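Local coordinates for periplasmic molybdate-binding protein (Azotobacter vinelandii, PDB 1ATG) that binds molybdate or tungstate in a pocket between its two domains, probably as the periplasmic receptor of an ABC transporter, at residues A[161-165]-A[166-170]. Residues are numbered along the deposited sequence; the frame is centred on the assembly and turned at random.
Sequences GFVAL and AQIIQ. With EDO (1,2-ethanediol), chain E.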
ATOM      1  N   GLY A 161      10.164  -2.782 -10.778  1.00  3.64           N
ATOM      2  CA  GLY A 161       8.921  -2.183 -10.304  1.00  3.60           C
ATOM      3  C   GLY A 161       9.118  -1.578  -8.927  1.00  3.52           C
ATOM      4  O   GLY A 161       9.953  -2.024  -8.147  1.00  4.22           O
ATOM      5  N   PHE A 162       8.311  -0.552  -8.646  1.00  3.18           N
ATOM      6  CA  PHE A 162       8.230   0.021  -7.303  1.00  3.21           C
ATOM      7  C   PHE A 162       7.005  -0.568  -6.623  1.00  3.73           C
ATOM      8  O   PHE A 162       5.864  -0.398  -7.072  1.00  4.26           O
ATOM      9  CB  PHE A 162       8.159   1.540  -7.332  1.00  4.25           C
ATOM     10  CG  PHE A 162       9.483   2.239  -7.386  1.00  3.88           C
ATOM     11  CD1 PHE A 162      10.411   2.067  -6.373  1.00  4.31           C
ATOM     12  CD2 PHE A 162       9.813   3.072  -8.448  1.00  4.74           C
ATOM     13  CE1 PHE A 162      11.625   2.721  -6.410  1.00  6.25           C
ATOM     14  CE2 PHE A 162      11.015   3.740  -8.480  1.00  6.53           C
ATOM     15  CZ  PHE A 162      11.941   3.566  -7.465  1.00  6.43           C
ATOM     16  N   VAL A 163       7.256  -1.353  -5.563  1.00  3.73           N
ATOM     17  CA  VAL A 163       6.220  -2.112  -4.886  1.00  4.05           C
ATOM     18  C   VAL A 163       6.259  -1.902  -3.380  1.00  2.86           C
ATOM     19  O   VAL A 163       7.137  -1.203  -2.866  1.00  4.17           O
ATOM     20  CB  VAL A 163       6.349  -3.619  -5.220  1.00  3.97           C
ATOM     21  CG1 VAL A 163       6.305  -3.898  -6.724  1.00  6.02           C
ATOM     22  CG2 VAL A 163       7.627  -4.204  -4.631  1.00  5.60           C
ATOM     23  N   ALA A 164       5.313  -2.489  -2.680  1.00  3.55           N
ATOM     24  CA  ALA A 164       5.279  -2.447  -1.227  1.00  3.39           C
ATOM     25  C   ALA A 164       6.049  -3.643  -0.690  1.00  3.73           C
ATOM     26  O   ALA A 164       5.935  -4.765  -1.177  1.00  3.73           O
ATOM     27  CB  ALA A 164       3.837  -2.509  -0.747  1.00  5.10           C
ATOM     28  N   LEU A 165       6.759  -3.455   0.419  1.00  4.26           N
ATOM     29  CA  LEU A 165       7.490  -4.574   1.020  1.00  4.09           C
ATOM     30  C   LEU A 165       6.573  -5.723   1.358  1.00  4.11           C
ATOM     31  O   LEU A 165       6.900  -6.900   1.165  1.00  4.94           O
ATOM     32  CB  LEU A 165       8.239  -4.077   2.264  1.00  4.91           C
ATOM     33  CG  LEU A 165       8.994  -5.159   3.060  1.00  5.76           C
ATOM     34  CD1 LEU A 165       9.980  -5.920   2.196  1.00  7.19           C
ATOM     35  CD2 LEU A 165       9.727  -4.520   4.238  1.00  7.95           C
ATOM     36  N   ALA A 166       5.364  -5.456   1.865  1.00  4.75           N
ATOM     37  CA  ALA A 166       4.430  -6.499   2.233  1.00  5.45           C
ATOM     38  C   ALA A 166       4.127  -7.439   1.086  1.00  4.89           C
ATOM     39  O   ALA A 166       3.808  -8.610   1.308  1.00  6.28           O
ATOM     40  CB  ALA A 166       3.120  -5.871   2.713  1.00  6.78           C
ATOM     41  N   GLN A 167       4.163  -6.968  -0.163  1.00  4.78           N
ATOM     42  CA  GLN A 167       3.840  -7.797  -1.307  1.00  5.24           C
ATOM     43  C   GLN A 167       4.918  -8.794  -1.668  1.00  5.12           C
ATOM     44  O   GLN A 167       4.654  -9.724  -2.450  1.00  6.57           O
ATOM     45  CB  GLN A 167       3.581  -6.898  -2.528  1.00  5.65           C
ATOM     46  CG  GLN A 167       2.374  -5.992  -2.354  1.00  5.07           C
ATOM     47  CD  GLN A 167       2.327  -4.996  -3.501  1.00  4.50           C
ATOM     48  OE1 GLN A 167       3.303  -4.300  -3.767  1.00  5.81           O
ATOM     49  NE2 GLN A 167       1.182  -4.916  -4.180  1.00  5.71           N
ATOM     50  N   ILE A 168       6.137  -8.622  -1.174  1.00  4.93           N
ATOM     51  CA  ILE A 168       7.245  -9.478  -1.581  1.00  6.39           C
ATOM     52  C   ILE A 168       7.955 -10.175  -0.442  1.00  7.14           C
ATOM     53  O   ILE A 168       8.693 -11.150  -0.688  1.00  7.97           O
ATOM     54  CB  ILE A 168       8.270  -8.707  -2.442  1.00  4.98           C
ATOM     55  CG1 ILE A 168       8.943  -7.570  -1.676  1.00  7.26           C
ATOM     56  CG2 ILE A 168       7.617  -8.199  -3.725  1.00  7.13           C
ATOM     57  CD1 ILE A 168       9.965  -6.798  -2.504  1.00  7.21           C
ATOM     58  N   ILE A 169       7.762  -9.736   0.790  1.00  8.02           N
ATOM     59  CA  ILE A 169       8.450 -10.357   1.935  1.00 10.92           C
ATOM     60  C   ILE A 169       7.821 -11.711   2.191  1.00  9.77           C
ATOM     61  O   ILE A 169       6.622 -11.905   2.110  1.00 11.79           O
ATOM     62  CB  ILE A 169       8.442  -9.415   3.143  1.00  9.03           C
ATOM     63  CG1 ILE A 169       9.403  -9.918   4.231  1.00 12.69           C
ATOM     64  CG2 ILE A 169       7.039  -9.267   3.737  1.00 10.41           C
ATOM     65  CD1 ILE A 169       9.636  -8.902   5.327  1.00 16.15           C
ATOM     66  N   GLN A 170       8.657 -12.732   2.415  1.00 14.18           N
ATOM     67  CA  GLN A 170       8.147 -14.087   2.613  1.00 17.13           C
ATOM     68  C   GLN A 170       8.040 -14.395   4.095  1.00 19.64           C
ATOM     69  O   GLN A 170       8.599 -13.690   4.938  1.00 17.70           O
ATOM     70  CB  GLN A 170       9.004 -15.112   1.870  1.00 18.09           C
ATOM     71  CG  GLN A 170       9.162 -14.848   0.382  1.00 17.40           C
ATOM     72  CD  GLN A 170       7.892 -14.805  -0.426  1.00 20.97           C
ATOM     73  OE1 GLN A 170       7.575 -13.799  -1.081  1.00 19.75           O
ATOM     74  NE2 GLN A 170       7.125 -15.890  -0.431  1.00 20.67           N
TER
HETATM   75  C1  EDO E 401       4.443 -12.272   6.647  0.50 16.30           C
HETATM   76  O1  EDO E 401       3.408 -13.347   6.283  0.50 16.09           O
HETATM   77  C2  EDO E 401       5.591 -12.115   5.634  0.50 15.84           C
HETATM   78  O2  EDO E 401       5.008 -12.346   4.196  0.50 14.84           O
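Leu165 O is gripped twice as the chain leaves strand 160-164: Ile168 N reaches it from above the carbonyl plane at 3.0 Å, and Ile169 N, equally close, lies almost on the line of the C=O. One step earlier, Gln167 N bonds to Ala164 O with an N-H...O angle of 143°, again from above the plane. Residues 165-168 thus form a type I beta turn, overlapped by the turn of residues 164-167. The Gln167 side chain folds back: with CG anti to the carbonyl carbon (chi1 -64°) and the chain extended beyond, OE1 takes a nearly straight bond from Ala164 N (2.9 Å, 165°) and sits 3.4 Å from Val163 CB. NE2 donates to Val146 O; with both ends bonded, the amide's rotation is held and its oxygen and nitrogen are distinguished. Around these bonds apolar side chains meet at van der Waals distance: Val163 CG2 lies 4.1 Å from Ile168 CD1, crossing at about a right angle, and Leu165 CD1 3.9 Å from Ile169 CB. Ethanediol, probably from the crystallisation liquor, bonds through O2 to Ile169 O. Val146 belongs to the tungstate pocket, so the Gln167 amide is a second-shell link that probably helps position it.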